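Local coordinates for Amuc_1100 (Akkermansia muciniphila, PDB 6LAD), which is an outer-membrane protein of variable oligomeric state that probably acts on toll-like receptor 2 and is probably related in fold to type II secretion system components, at residues A[43-48]-A[276-281]; A[58-63]-A[196-201]; A[72-77]-A[111-116]; A[126-131]-A[200-205]; A[173-178]-A[271-276]. All coordinates share one frame; numbering follows the deposited sequence.

Contact 1: A[43-48]-A[276-281]; sequences LNRYAK and HFNQPK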
# COMPACT_ATOMS: atom_id res chain seq x y z
N LEU A 43 -20.91 -14.34 5.93
CA LEU A 43 -21.40 -13.27 5.07
C LEU A 43 -22.21 -12.25 5.87
O LEU A 43 -22.10 -11.04 5.64
CB LEU A 43 -22.24 -13.84 3.93
CG LEU A 43 -21.50 -14.67 2.87
CD1 LEU A 43 -22.44 -15.06 1.77
CD2 LEU A 43 -20.26 -13.97 2.31
N ASN A 44 -23.02 -12.71 6.83
CA ASN A 44 -23.72 -11.74 7.66
C ASN A 44 -22.76 -10.97 8.57
O ASN A 44 -22.96 -9.78 8.84
CB ASN A 44 -24.82 -12.42 8.48
CG ASN A 44 -26.06 -12.72 7.65
OD1 ASN A 44 -26.92 -11.85 7.47
ND2 ASN A 44 -26.18 -13.95 7.17
N ARG A 45 -21.68 -11.63 9.02
CA ARG A 45 -20.67 -10.90 9.78
C ARG A 45 -20.07 -9.77 8.95
O ARG A 45 -19.99 -8.63 9.40
CB ARG A 45 -19.57 -11.85 10.24
CG ARG A 45 -18.52 -11.12 11.04
CD ARG A 45 -17.18 -11.82 10.97
NE ARG A 45 -16.68 -11.93 9.60
CZ ARG A 45 -16.13 -10.93 8.91
NH1 ARG A 45 -16.03 -9.72 9.45
NH2 ARG A 45 -15.70 -11.13 7.67
N TYR A 46 -19.68 -10.09 7.71
CA TYR A 46 -19.13 -9.08 6.80
C TYR A 46 -20.13 -7.97 6.52
O TYR A 46 -19.77 -6.79 6.52
CB TYR A 46 -18.71 -9.75 5.50
CG TYR A 46 -18.37 -8.82 4.37
CD1 TYR A 46 -17.26 -7.99 4.43
CD2 TYR A 46 -19.18 -8.76 3.24
CE1 TYR A 46 -16.96 -7.14 3.38
CE2 TYR A 46 -18.89 -7.92 2.20
CZ TYR A 46 -17.78 -7.10 2.27
OH TYR A 46 -17.49 -6.25 1.21
N ALA A 47 -21.39 -8.32 6.29
CA ALA A 47 -22.39 -7.31 5.99
C ALA A 47 -22.54 -6.34 7.15
O ALA A 47 -22.65 -5.12 6.94
CB ALA A 47 -23.72 -7.97 5.65
N LYS A 48 -22.56 -6.85 8.38
CA LYS A 48 -22.60 -5.93 9.52
C LYS A 48 -21.29 -5.15 9.67
O LYS A 48 -21.32 -3.98 10.06
CB LYS A 48 -22.95 -6.69 10.80
CG LYS A 48 -24.45 -6.98 10.89
CD LYS A 48 -24.88 -7.57 12.23
CE LYS A 48 -26.38 -7.35 12.44
NZ LYS A 48 -27.18 -7.67 11.22
N HIS A 276 -6.67 -1.27 5.16
CA HIS A 276 -7.29 -2.36 4.40
C HIS A 276 -8.61 -2.73 5.06
O HIS A 276 -8.64 -3.14 6.23
CB HIS A 276 -6.38 -3.58 4.28
CG HIS A 276 -7.02 -4.69 3.51
ND1 HIS A 276 -7.21 -5.95 4.04
CD2 HIS A 276 -7.57 -4.70 2.28
CE1 HIS A 276 -7.83 -6.70 3.14
NE2 HIS A 276 -8.07 -5.96 2.07
N PHE A 277 -9.70 -2.60 4.32
CA PHE A 277 -11.04 -2.87 4.84
C PHE A 277 -11.34 -4.37 4.81
O PHE A 277 -10.98 -5.07 3.86
CB PHE A 277 -12.06 -2.07 4.05
CG PHE A 277 -11.91 -0.60 4.25
CD1 PHE A 277 -12.52 0.04 5.32
CD2 PHE A 277 -11.12 0.16 3.40
CE1 PHE A 277 -12.36 1.40 5.53
CE2 PHE A 277 -10.97 1.53 3.59
CZ PHE A 277 -11.59 2.15 4.66
N ASN A 278 -11.99 -4.85 5.87
CA ASN A 278 -12.12 -6.29 6.11
C ASN A 278 -12.91 -6.97 5.00
O ASN A 278 -13.89 -6.44 4.49
CB ASN A 278 -12.83 -6.52 7.45
CG ASN A 278 -13.63 -7.83 7.50
OD1 ASN A 278 -14.83 -7.86 7.22
ND2 ASN A 278 -12.97 -8.92 7.89
N GLN A 279 -12.42 -8.14 4.59
CA GLN A 279 -13.03 -8.91 3.51
C GLN A 279 -13.63 -10.21 4.01
O GLN A 279 -13.15 -10.80 5.00
CB GLN A 279 -12.02 -9.20 2.40
CG GLN A 279 -11.47 -7.94 1.81
CD GLN A 279 -12.55 -7.21 1.06
OE1 GLN A 279 -13.25 -7.80 0.24
NE2 GLN A 279 -12.71 -5.92 1.36
N PRO A 280 -14.67 -10.71 3.35
CA PRO A 280 -15.18 -12.04 3.67
C PRO A 280 -14.27 -13.12 3.09
O PRO A 280 -13.69 -12.95 2.01
CB PRO A 280 -16.56 -12.05 3.00
CG PRO A 280 -16.40 -11.14 1.83
CD PRO A 280 -15.43 -10.07 2.27
N LYS A 281 -14.15 -14.22 3.82
CA LYS A 281 -13.38 -15.38 3.38
C LYS A 281 -14.30 -16.59 3.25
O LYS A 281 -15.25 -16.75 4.02
CB LYS A 281 -12.24 -15.68 4.36
CG LYS A 281 -10.95 -14.91 4.06
CD LYS A 281 -11.11 -13.42 4.32
CE LYS A 281 -9.91 -12.62 3.80
NZ LYS A 281 -8.63 -13.08 4.43
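Pro-280 lies over one face of the Tyr-46 ring, and beside it Arg-45 reaches the side-chain amide of Asn-278. A proline-aromatic CH-pi contact and an arginine-amide hydrogen bond thus tie the N-terminal helix 35-51 to the tail that runs out of sheet strand 266-277. CD of Pro-280 makes the closest approach, 3.5 Å from the centroid of the Tyr-46 ring and 15° off its normal, while the proline CG and CB spread over the side of the ring nearer the helix. At the ring edge Tyr-46 CE1 meets Asn-278 O at 3.3 Å.

Arg-45 bends at chi3 (59°), and its guanidinium stands almost perpendicular to the Asn-278 amide, the planes being 85° apart. OD1 of Asn-278 lies in the guanidinium plane and takes a bond from Arg-45 NH1 at 3.1 Å, although that donor sits above the carbonyl plane and misses the lone pairs. A weaker bond comes from NH2. The charge of Arg-45 has a stronger partner in Glu-42, which bridges to its NE and also accepts from the backbone N of Lys-281. At the outer margin, Leu-43 CD2 rests 4.2 Å from Pro-280 CB.

Contact 2: A[58-63]-A[196-201]; sequences KPFLAS and GMQDYL
Phe-60 turns its CG away from its own carbonyl carbon (chi1 -58°), which carries the ring over to the backbone of residues 197-201. Ser-63 holds OG between its backbone N and carbonyl carbon (chi1 65°), which aims it at Asp-199 O. The phenyl group is wedged: CB of Leu-201 sits over one face, 3.9 Å from the centroid of the Phe-60 ring, and Met-197 O lies in plane at the edge, 3.4 Å from Phe-60 CE1. Next to it, the Pro-59 ring meets the bent side chain of Gln-198, CG to NE2 at 3.8 Å.

Residues 196-201 form the loop from helix 184-195 into strand 201-211, in a split beta-alpha-beta crossover that starts from strand 171-182. The short, weakly bonded helix 58-61 packs against this loop, with Phe-277 of strand 266-277 also touching Phe-60.

The polar grip falls on Asp-199 O. Ser-63 OG donates to it at 2.6 Å, nearly along the C=O axis, and a water donates to the same oxygen at 3.0 Å. That water also donates to Pro-59 O and accepts from Ser-63 N. The Asp-199 carboxylate turns to Ser-130 on helix 118-136. Ser-63 OG also lies above the Tyr-200 ring, offset toward its rim, and a second water joins Ser-63 O to Tyr-200 OH, 2.9 Å from each oxygen.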
# COMPACT_ATOMS: atom_id res chain seq x y z
N LYS A 58 -16.94 4.78 1.74
CA LYS A 58 -17.45 4.03 0.59
C LYS A 58 -16.51 4.01 -0.60
O LYS A 58 -16.29 2.91 -1.15
CB LYS A 58 -18.83 4.57 0.16
CG LYS A 58 -20.03 3.96 0.88
CD LYS A 58 -20.27 2.52 0.42
CE LYS A 58 -21.62 1.98 0.92
NZ LYS A 58 -21.70 1.96 2.41
N PRO A 59 -15.90 5.12 -1.03
CA PRO A 59 -15.04 5.04 -2.21
C PRO A 59 -13.84 4.13 -2.04
O PRO A 59 -13.31 3.64 -3.05
CB PRO A 59 -14.60 6.50 -2.42
CG PRO A 59 -15.58 7.31 -1.70
CD PRO A 59 -16.00 6.50 -0.52
N PHE A 60 -13.40 3.87 -0.80
CA PHE A 60 -12.23 3.03 -0.55
C PHE A 60 -12.53 1.54 -0.50
O PHE A 60 -11.59 0.74 -0.55
CB PHE A 60 -11.56 3.46 0.75
CG PHE A 60 -11.15 4.90 0.75
CD1 PHE A 60 -10.13 5.34 -0.08
CD2 PHE A 60 -11.83 5.82 1.53
CE1 PHE A 60 -9.78 6.67 -0.10
CE2 PHE A 60 -11.48 7.15 1.50
CZ PHE A 60 -10.47 7.58 0.69
N LEU A 61 -13.81 1.14 -0.42
CA LEU A 61 -14.15 -0.27 -0.23
C LEU A 61 -13.83 -1.13 -1.45
O LEU A 61 -13.35 -2.26 -1.29
CB LEU A 61 -15.64 -0.38 0.08
CG LEU A 61 -16.05 0.17 1.44
CD1 LEU A 61 -17.53 0.43 1.45
CD2 LEU A 61 -15.67 -0.81 2.52
N ALA A 62 -14.05 -0.63 -2.66
CA ALA A 62 -13.88 -1.47 -3.85
C ALA A 62 -12.46 -2.01 -3.95
O ALA A 62 -12.26 -3.20 -4.23
CB ALA A 62 -14.24 -0.70 -5.12
N SER A 63 -11.46 -1.16 -3.73
CA SER A 63 -10.09 -1.59 -3.93
C SER A 63 -9.61 -2.51 -2.82
O SER A 63 -8.53 -3.09 -2.96
CB SER A 63 -9.16 -0.38 -4.01
OG SER A 63 -9.13 0.32 -2.78
N GLY A 196 -5.72 13.72 -1.14
CA GLY A 196 -6.81 13.66 -2.10
C GLY A 196 -7.13 12.31 -2.70
O GLY A 196 -8.04 12.21 -3.52
N MET A 197 -6.41 11.25 -2.33
CA MET A 197 -6.60 9.96 -2.98
C MET A 197 -8.00 9.41 -2.71
O MET A 197 -8.48 9.45 -1.57
CB MET A 197 -5.54 8.97 -2.52
CG MET A 197 -4.18 9.25 -3.07
SD MET A 197 -2.97 8.11 -2.45
CE MET A 197 -3.49 6.63 -3.33
N GLN A 198 -8.65 8.93 -3.75
CA GLN A 198 -9.98 8.36 -3.62
C GLN A 198 -10.00 6.84 -3.74
O GLN A 198 -11.05 6.24 -3.48
CB GLN A 198 -10.93 8.98 -4.66
CG GLN A 198 -11.59 10.31 -4.26
CD GLN A 198 -12.70 10.14 -3.20
OE1 GLN A 198 -12.42 10.05 -2.00
NE2 GLN A 198 -13.95 10.09 -3.65
N ASP A 199 -8.91 6.21 -4.19
CA ASP A 199 -8.91 4.77 -4.41
C ASP A 199 -8.35 3.98 -3.23
O ASP A 199 -8.84 2.88 -2.95
CB ASP A 199 -8.10 4.44 -5.67
CG ASP A 199 -6.71 5.05 -5.66
OD1 ASP A 199 -6.39 5.81 -4.71
OD2 ASP A 199 -5.93 4.77 -6.61
N TYR A 200 -7.35 4.49 -2.52
CA TYR A 200 -6.76 3.83 -1.36
C TYR A 200 -6.61 4.81 -0.22
O TYR A 200 -6.26 5.98 -0.44
CB TYR A 200 -5.38 3.25 -1.69
CG TYR A 200 -5.42 2.18 -2.75
CD1 TYR A 200 -5.63 0.85 -2.39
CD2 TYR A 200 -5.29 2.50 -4.09
CE1 TYR A 200 -5.67 -0.14 -3.35
CE2 TYR A 200 -5.35 1.50 -5.06
CZ TYR A 200 -5.53 0.18 -4.68
OH TYR A 200 -5.60 -0.82 -5.62
N LEU A 201 -6.85 4.35 1.00
CA LEU A 201 -6.83 5.22 2.16
C LEU A 201 -5.50 5.07 2.89
O LEU A 201 -5.27 4.06 3.57
CB LEU A 201 -8.00 4.92 3.09
CG LEU A 201 -8.07 5.83 4.32
CD1 LEU A 201 -8.08 7.28 3.91
CD2 LEU A 201 -9.30 5.50 5.12
O HOH W 1 -11.62 2.01 -3.82
O HOH W 2 -6.78 -3.40 -5.24

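Contact 3: A[72-77]-A[111-116]; sequences TAFQNE and QAPSVQ
Gln-75 lays its side chain along the backbone of Ala-112 and Gln-111, while Phe-74, its neighbour on the helix, takes the ring of Pro-113. From CB, which points at the loop, the Gln-75 chain runs out extended beyond CG. Its CG passes Pro-113 CD at 4.2 Å and has Ala-112 CA equally near. The amide carbon CD then comes to 3.6 Å from Ala-112 CA. At the tip the two branches part: OE1 lies against the methyl of Ala-112, 3.5 Å from its CB, and NE2 stops over the peptide between residues 111 and 112, 3.3 Å from Gln-111 C. The angle to Gln-111 O is too poor for a bond. NE2 gives its hydrogen bond instead to Tyr-108 O, with a weak one to Thr-110 O.

On the other flank Phe-74 CD2 touches Pro-113 CG at 3.6 Å, the two side chains slanting past each other. Leu-121 touches both residues, so this is where helix 71-92, helix 118-136 and the long loop leading into the latter come together.

Across the two segments the contact is van der Waals packing, half of it ring against ring and half an amide laid on a peptide without bonding to it. The N-H groups of the buried Gln-75 amide are satisfied just upstream, by backbone carbonyls of the same loop.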
# COMPACT_ATOMS: atom_id res chain seq x y z
N THR A 72 3.54 -16.28 -8.06
CA THR A 72 4.21 -15.87 -9.28
C THR A 72 3.48 -14.70 -9.94
O THR A 72 4.11 -13.74 -10.39
CB THR A 72 4.36 -17.06 -10.24
OG1 THR A 72 5.17 -18.06 -9.61
CG2 THR A 72 4.95 -16.66 -11.57
N ALA A 73 2.16 -14.76 -9.99
CA ALA A 73 1.42 -13.63 -10.52
C ALA A 73 1.77 -12.36 -9.74
O ALA A 73 1.99 -11.29 -10.33
CB ALA A 73 -0.07 -13.91 -10.47
N PHE A 74 1.89 -12.47 -8.41
CA PHE A 74 2.31 -11.33 -7.61
C PHE A 74 3.70 -10.84 -7.99
O PHE A 74 3.92 -9.64 -8.15
CB PHE A 74 2.26 -11.65 -6.11
CG PHE A 74 2.89 -10.58 -5.26
CD1 PHE A 74 2.16 -9.46 -4.87
CD2 PHE A 74 4.20 -10.69 -4.85
CE1 PHE A 74 2.72 -8.48 -4.11
CE2 PHE A 74 4.78 -9.71 -4.08
CZ PHE A 74 4.04 -8.59 -3.71
N GLN A 75 4.65 -11.76 -8.12
CA GLN A 75 6.01 -11.35 -8.47
C GLN A 75 6.05 -10.65 -9.82
O GLN A 75 6.80 -9.68 -10.01
CB GLN A 75 6.94 -12.57 -8.45
CG GLN A 75 7.61 -12.79 -7.12
CD GLN A 75 8.68 -13.85 -7.18
OE1 GLN A 75 8.47 -14.91 -7.76
NE2 GLN A 75 9.84 -13.56 -6.59
N ASN A 76 5.26 -11.14 -10.78
CA ASN A 76 5.22 -10.51 -12.09
C ASN A 76 4.66 -9.09 -12.01
O ASN A 76 5.22 -8.16 -12.59
CB ASN A 76 4.37 -11.36 -13.05
CG ASN A 76 4.99 -12.71 -13.36
OD1 ASN A 76 6.21 -12.90 -13.27
ND2 ASN A 76 4.14 -13.66 -13.74
N GLU A 77 3.55 -8.92 -11.27
CA GLU A 77 2.97 -7.59 -11.11
C GLU A 77 3.96 -6.66 -10.42
O GLU A 77 4.05 -5.47 -10.77
CB GLU A 77 1.66 -7.66 -10.33
CG GLU A 77 1.11 -6.30 -9.95
CD GLU A 77 -0.41 -6.26 -9.84
OE1 GLU A 77 -1.09 -6.30 -10.90
OE2 GLU A 77 -0.93 -6.16 -8.70
N GLN A 111 12.61 -14.34 -4.40
CA GLN A 111 11.87 -15.37 -3.68
C GLN A 111 10.39 -15.02 -3.70
O GLN A 111 10.01 -13.92 -3.32
CB GLN A 111 12.35 -15.48 -2.23
CG GLN A 111 13.81 -15.90 -2.07
CD GLN A 111 14.08 -17.30 -2.63
OE1 GLN A 111 13.40 -18.27 -2.28
NE2 GLN A 111 15.08 -17.39 -3.51
N ALA A 112 9.57 -15.96 -4.15
CA ALA A 112 8.14 -15.74 -4.22
C ALA A 112 7.53 -15.69 -2.81
O ALA A 112 8.05 -16.33 -1.89
CB ALA A 112 7.47 -16.84 -5.03
N PRO A 113 6.45 -14.94 -2.62
CA PRO A 113 5.78 -14.90 -1.32
C PRO A 113 4.98 -16.17 -1.08
O PRO A 113 4.80 -17.00 -1.98
CB PRO A 113 4.85 -13.69 -1.43
CG PRO A 113 4.50 -13.66 -2.90
CD PRO A 113 5.78 -14.07 -3.61
N SER A 114 4.45 -16.29 0.13
CA SER A 114 3.66 -17.46 0.48
C SER A 114 2.35 -17.48 -0.28
O SER A 114 1.83 -16.44 -0.70
CB SER A 114 3.39 -17.48 1.98
OG SER A 114 2.16 -16.85 2.26
N VAL A 115 1.80 -18.68 -0.47
CA VAL A 115 0.52 -18.80 -1.17
C VAL A 115 -0.58 -18.09 -0.40
O VAL A 115 -1.50 -17.52 -1.00
CB VAL A 115 0.18 -20.29 -1.41
CG1 VAL A 115 -1.29 -20.47 -1.78
CG2 VAL A 115 1.04 -20.84 -2.52
N GLN A 116 -0.50 -18.10 0.92
CA GLN A 116 -1.59 -17.57 1.73
C GLN A 116 -1.60 -16.04 1.69
O GLN A 116 -2.67 -15.43 1.78
CB GLN A 116 -1.45 -18.08 3.17
CG GLN A 116 -1.53 -19.62 3.31
CD GLN A 116 -0.16 -20.34 3.24
OE1 GLN A 116 0.81 -19.81 2.71
NE2 GLN A 116 -0.10 -21.55 3.80

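Contact 4: A[126-131]-A[200-205]; sequences KAINSL and YLFTVN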
# COMPACT_ATOMS: atom_id res chain seq x y z
N LYS A 126 -0.64 -2.84 -5.00
CA LYS A 126 -1.43 -1.93 -5.82
C LYS A 126 -1.58 -0.58 -5.15
O LYS A 126 -1.45 0.47 -5.80
CB LYS A 126 -2.79 -2.55 -6.12
CG LYS A 126 -2.72 -3.68 -7.09
CD LYS A 126 -4.05 -4.43 -7.15
CE LYS A 126 -4.06 -5.47 -8.26
NZ LYS A 126 -3.37 -6.71 -7.81
N ALA A 127 -1.84 -0.58 -3.83
CA ALA A 127 -2.03 0.68 -3.11
C ALA A 127 -0.77 1.52 -3.16
O ALA A 127 -0.82 2.72 -3.49
CB ALA A 127 -2.43 0.40 -1.67
N ILE A 128 0.38 0.92 -2.81
CA ILE A 128 1.63 1.66 -2.77
C ILE A 128 2.01 2.14 -4.17
O ILE A 128 2.58 3.22 -4.33
CB ILE A 128 2.73 0.80 -2.14
CG1 ILE A 128 2.35 0.44 -0.70
CG2 ILE A 128 4.06 1.55 -2.16
CD1 ILE A 128 3.24 -0.59 -0.07
N ASN A 129 1.72 1.33 -5.19
CA ASN A 129 2.03 1.73 -6.55
C ASN A 129 1.25 2.99 -6.92
O ASN A 129 1.82 3.96 -7.43
CB ASN A 129 1.70 0.58 -7.51
CG ASN A 129 1.99 0.90 -8.97
OD1 ASN A 129 3.09 1.32 -9.31
ND2 ASN A 129 0.98 0.72 -9.82
N SER A 130 -0.05 2.99 -6.61
CA SER A 130 -0.89 4.17 -6.81
C SER A 130 -0.34 5.38 -6.06
O SER A 130 -0.27 6.49 -6.61
CB SER A 130 -2.31 3.86 -6.36
OG SER A 130 -3.10 5.02 -6.46
N LEU A 131 0.04 5.18 -4.79
CA LEU A 131 0.51 6.30 -3.97
C LEU A 131 1.80 6.89 -4.53
O LEU A 131 1.92 8.12 -4.68
CB LEU A 131 0.73 5.83 -2.54
CG LEU A 131 1.54 6.77 -1.65
CD1 LEU A 131 0.81 8.06 -1.39
CD2 LEU A 131 1.89 6.08 -0.37
N TYR A 200 -7.35 4.49 -2.52
CA TYR A 200 -6.76 3.83 -1.36
C TYR A 200 -6.61 4.81 -0.22
O TYR A 200 -6.26 5.98 -0.44
CB TYR A 200 -5.38 3.25 -1.69
CG TYR A 200 -5.42 2.18 -2.75
CD1 TYR A 200 -5.63 0.85 -2.39
CD2 TYR A 200 -5.29 2.50 -4.09
CE1 TYR A 200 -5.67 -0.14 -3.35
CE2 TYR A 200 -5.35 1.50 -5.06
CZ TYR A 200 -5.53 0.18 -4.68
OH TYR A 200 -5.60 -0.82 -5.62
N LEU A 201 -6.85 4.35 1.00
CA LEU A 201 -6.83 5.22 2.16
C LEU A 201 -5.50 5.07 2.89
O LEU A 201 -5.27 4.06 3.57
CB LEU A 201 -8.00 4.92 3.09
CG LEU A 201 -8.07 5.83 4.32
CD1 LEU A 201 -8.08 7.28 3.91
CD2 LEU A 201 -9.30 5.50 5.12
N PHE A 202 -4.66 6.10 2.77
CA PHE A 202 -3.42 6.24 3.53
C PHE A 202 -3.60 7.39 4.53
O PHE A 202 -3.92 8.51 4.12
CB PHE A 202 -2.24 6.59 2.62
CG PHE A 202 -1.76 5.47 1.76
CD1 PHE A 202 -0.82 4.56 2.22
CD2 PHE A 202 -2.20 5.34 0.46
CE1 PHE A 202 -0.37 3.55 1.42
CE2 PHE A 202 -1.74 4.33 -0.35
CZ PHE A 202 -0.84 3.43 0.13
N THR A 203 -3.36 7.13 5.82
CA THR A 203 -3.36 8.22 6.80
C THR A 203 -1.93 8.57 7.17
O THR A 203 -1.07 7.69 7.25
CB THR A 203 -4.15 7.87 8.07
OG1 THR A 203 -3.50 6.82 8.78
CG2 THR A 203 -5.57 7.42 7.76
N VAL A 204 -1.68 9.86 7.40
CA VAL A 204 -0.35 10.39 7.66
C VAL A 204 -0.16 10.47 9.17
O VAL A 204 -0.73 11.34 9.84
CB VAL A 204 -0.15 11.76 7.01
CG1 VAL A 204 1.15 12.39 7.51
CG2 VAL A 204 -0.13 11.61 5.50
N ASN A 205 0.71 9.61 9.68
CA ASN A 205 1.00 9.60 11.11
C ASN A 205 2.04 10.65 11.48
O ASN A 205 1.92 11.28 12.54
CB ASN A 205 1.45 8.20 11.52
CG ASN A 205 0.34 7.16 11.34
OD1 ASN A 205 -0.85 7.49 11.37
ND2 ASN A 205 0.74 5.91 11.11
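Two aromatic side chains, Tyr-200 in the loop leading into strand 201-211 and Phe-202 within the strand, clasp the Ala-127 turn of helix 118-136. Two CH-pi contacts cover the ring faces. CA of Ala-127 stands over the centre of the Tyr-200 ring, 3.5 Å from its centroid, on the face opposite Ser-63. Phe-202 holds CG anti to its carbonyl carbon (chi1 -72°), which brings its ring to Leu-131, whose CD2 lies over the ring centre, 3.8 Å from that centroid.

Other packing fills in around the rings. Leu-131 CB meets Phe-202 CE2 at 3.6 Å, Ala-127 O comes to the edge of Phe-202, and Lys-126 CB abuts Tyr-200 OH. This is the helix-on-sheet layer of the alpha-beta fold, the axes 10.1 Å apart and crossing at -65°. Phe-202 also touches Leu-272 and Leu-274 of the neighbouring strand.

What joins helix to strand here is apolar and dispersive; the polar ends pair outside the two segments, Lys-126 NZ with Glu-77 and Ser-130 OG with Asp-199 OD2.

Contact 5: A[173-178]-A[271-276]; sequences PMPLEI and SLNLVH
Pro-173 sets its CB against the amide of Asn-273, 3.8 Å from CG, and its CA makes a CA-H...O contact with Leu-274 O. Strands 173-178 and 271-276 are antiparallel neighbours within the mixed sheet, part of an alpha-beta-beta-alpha-beta-beta arrangement consistent with a permuted ferredoxin-like fold. Met-174 forms a hydrogen-bonded pair with Leu-274: Met-174 N gives to Leu-274 O at 2.8 Å, and Leu-274 N returns a bond to Met-174 O. The methionine chain is extended (chi2 180°, chi3 173°), running alongside Leu-274 until CE reaches His-276 CB at 3.6 Å.

Pro-175 turns back to the face of Pro-173, where its CB meets Asn-273 ND2 at 3.7 Å; OD1 of that asparagine is bonded to Asn-205. Leu-176 and Leu-272 form the next hydrogen-bonded pair, again with two N-H...O bonds, Leu-176 N to Leu-272 O at 3.0 Å. A water donates to Leu-176 O and bonds Ser-271 OG. Glu-177 lies across from Ser-271, and Ile-178 CD1 ends 3.9 Å from Leu-272 CD1.

Both prolines occupy non-hydrogen-bonded positions, and lacking an N-H costs no bond to 271-276. The pairing is complete at Met-174 and Leu-176, whose side chains join the buried face.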
# COMPACT_ATOMS: atom_id res chain seq x y z
N PRO A 173 -4.70 -1.70 9.78
CA PRO A 173 -3.65 -0.86 9.23
C PRO A 173 -2.48 -1.68 8.72
O PRO A 173 -2.16 -2.75 9.23
CB PRO A 173 -3.22 -0.01 10.44
CG PRO A 173 -3.40 -0.94 11.57
CD PRO A 173 -4.62 -1.79 11.25
N MET A 174 -1.84 -1.14 7.69
CA MET A 174 -0.64 -1.71 7.09
C MET A 174 0.40 -0.59 7.07
O MET A 174 0.23 0.40 6.33
CB MET A 174 -0.90 -2.24 5.68
CG MET A 174 -1.92 -3.35 5.59
SD MET A 174 -2.18 -3.93 3.87
CE MET A 174 -3.24 -5.34 4.18
N PRO A 175 1.46 -0.67 7.85
CA PRO A 175 2.37 0.47 7.97
C PRO A 175 3.33 0.57 6.81
O PRO A 175 3.69 -0.42 6.18
CB PRO A 175 3.13 0.17 9.27
CG PRO A 175 3.16 -1.28 9.32
CD PRO A 175 1.86 -1.78 8.74
N LEU A 176 3.76 1.80 6.56
CA LEU A 176 4.93 1.98 5.70
C LEU A 176 5.50 3.35 5.97
O LEU A 176 4.88 4.21 6.61
CB LEU A 176 4.62 1.81 4.21
CG LEU A 176 4.07 3.05 3.54
CD1 LEU A 176 4.34 3.03 2.05
CD2 LEU A 176 2.60 3.00 3.78
N GLU A 177 6.73 3.54 5.50
CA GLU A 177 7.45 4.78 5.66
C GLU A 177 8.09 5.10 4.33
O GLU A 177 8.76 4.24 3.75
CB GLU A 177 8.50 4.62 6.76
CG GLU A 177 7.88 4.35 8.12
CD GLU A 177 8.89 3.93 9.16
OE1 GLU A 177 10.11 4.03 8.89
OE2 GLU A 177 8.46 3.44 10.23
N ILE A 178 7.86 6.31 3.82
CA ILE A 178 8.47 6.72 2.57
C ILE A 178 9.37 7.91 2.86
O ILE A 178 9.19 8.64 3.84
CB ILE A 178 7.45 7.10 1.46
CG1 ILE A 178 6.66 8.33 1.86
CG2 ILE A 178 6.48 5.96 1.15
CD1 ILE A 178 5.42 8.49 1.02
N SER A 271 5.64 8.93 7.73
CA SER A 271 5.17 7.70 8.36
C SER A 271 3.67 7.59 8.15
O SER A 271 2.93 8.49 8.57
CB SER A 271 5.52 7.74 9.85
OG SER A 271 5.02 6.61 10.52
N LEU A 272 3.23 6.48 7.51
CA LEU A 272 1.85 6.30 7.05
C LEU A 272 1.29 4.95 7.46
O LEU A 272 2.02 3.97 7.67
CB LEU A 272 1.72 6.37 5.52
CG LEU A 272 2.23 7.52 4.65
CD1 LEU A 272 3.59 7.16 4.15
CD2 LEU A 272 1.33 7.71 3.48
N ASN A 273 -0.04 4.89 7.50
CA ASN A 273 -0.80 3.64 7.56
C ASN A 273 -1.72 3.57 6.35
O ASN A 273 -2.45 4.52 6.05
CB ASN A 273 -1.68 3.47 8.79
CG ASN A 273 -0.92 3.04 10.01
OD1 ASN A 273 -1.15 3.54 11.11
ND2 ASN A 273 0.02 2.11 9.83
N LEU A 274 -1.64 2.45 5.64
CA LEU A 274 -2.60 2.09 4.62
C LEU A 274 -3.74 1.35 5.30
O LEU A 274 -3.50 0.54 6.19
CB LEU A 274 -1.96 1.23 3.55
CG LEU A 274 -2.93 0.51 2.63
CD1 LEU A 274 -3.65 1.55 1.80
CD2 LEU A 274 -2.18 -0.44 1.74
N VAL A 275 -4.98 1.69 4.98
CA VAL A 275 -6.13 1.06 5.61
C VAL A 275 -6.65 -0.03 4.69
O VAL A 275 -7.04 0.25 3.55
CB VAL A 275 -7.23 2.08 5.95
CG1 VAL A 275 -8.44 1.36 6.50
CG2 VAL A 275 -6.71 3.08 6.93
N HIS A 276 -6.67 -1.27 5.16
CA HIS A 276 -7.29 -2.36 4.40
C HIS A 276 -8.61 -2.73 5.06
O HIS A 276 -8.64 -3.14 6.23
CB HIS A 276 -6.38 -3.58 4.28
CG HIS A 276 -7.02 -4.69 3.51
ND1 HIS A 276 -7.21 -5.95 4.04
CD2 HIS A 276 -7.57 -4.70 2.28
CE1 HIS A 276 -7.83 -6.70 3.14
NE2 HIS A 276 -8.07 -5.96 2.07
O HOH W 3 4.43 3.78 9.59

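How the contacts relate
Contacts 4 and 5 lie near the centre of the chain and share one core: strand 201-211 bonds to 266-277, and Ala-127 packs on Leu-274. Their chemistry divides by layer, backbone bonds within the sheet and apolar packing of the helix above it. Contacts 1 and 2 are at the surface: contact 1 uses an arginine-amide bond and a CH-pi contact, contact 2 a serine and waters on backbone carbonyls; they touch through Phe-277 on Phe-60. Contact 1 continues the strand used by contact 5, and contact 2 shares Tyr-200 and Leu-201 with contact 4. Contact 3 is buried but peripheral, about 21 Å between centres from contact 4, reached through the Glu-77 to Lys-126 salt bridge.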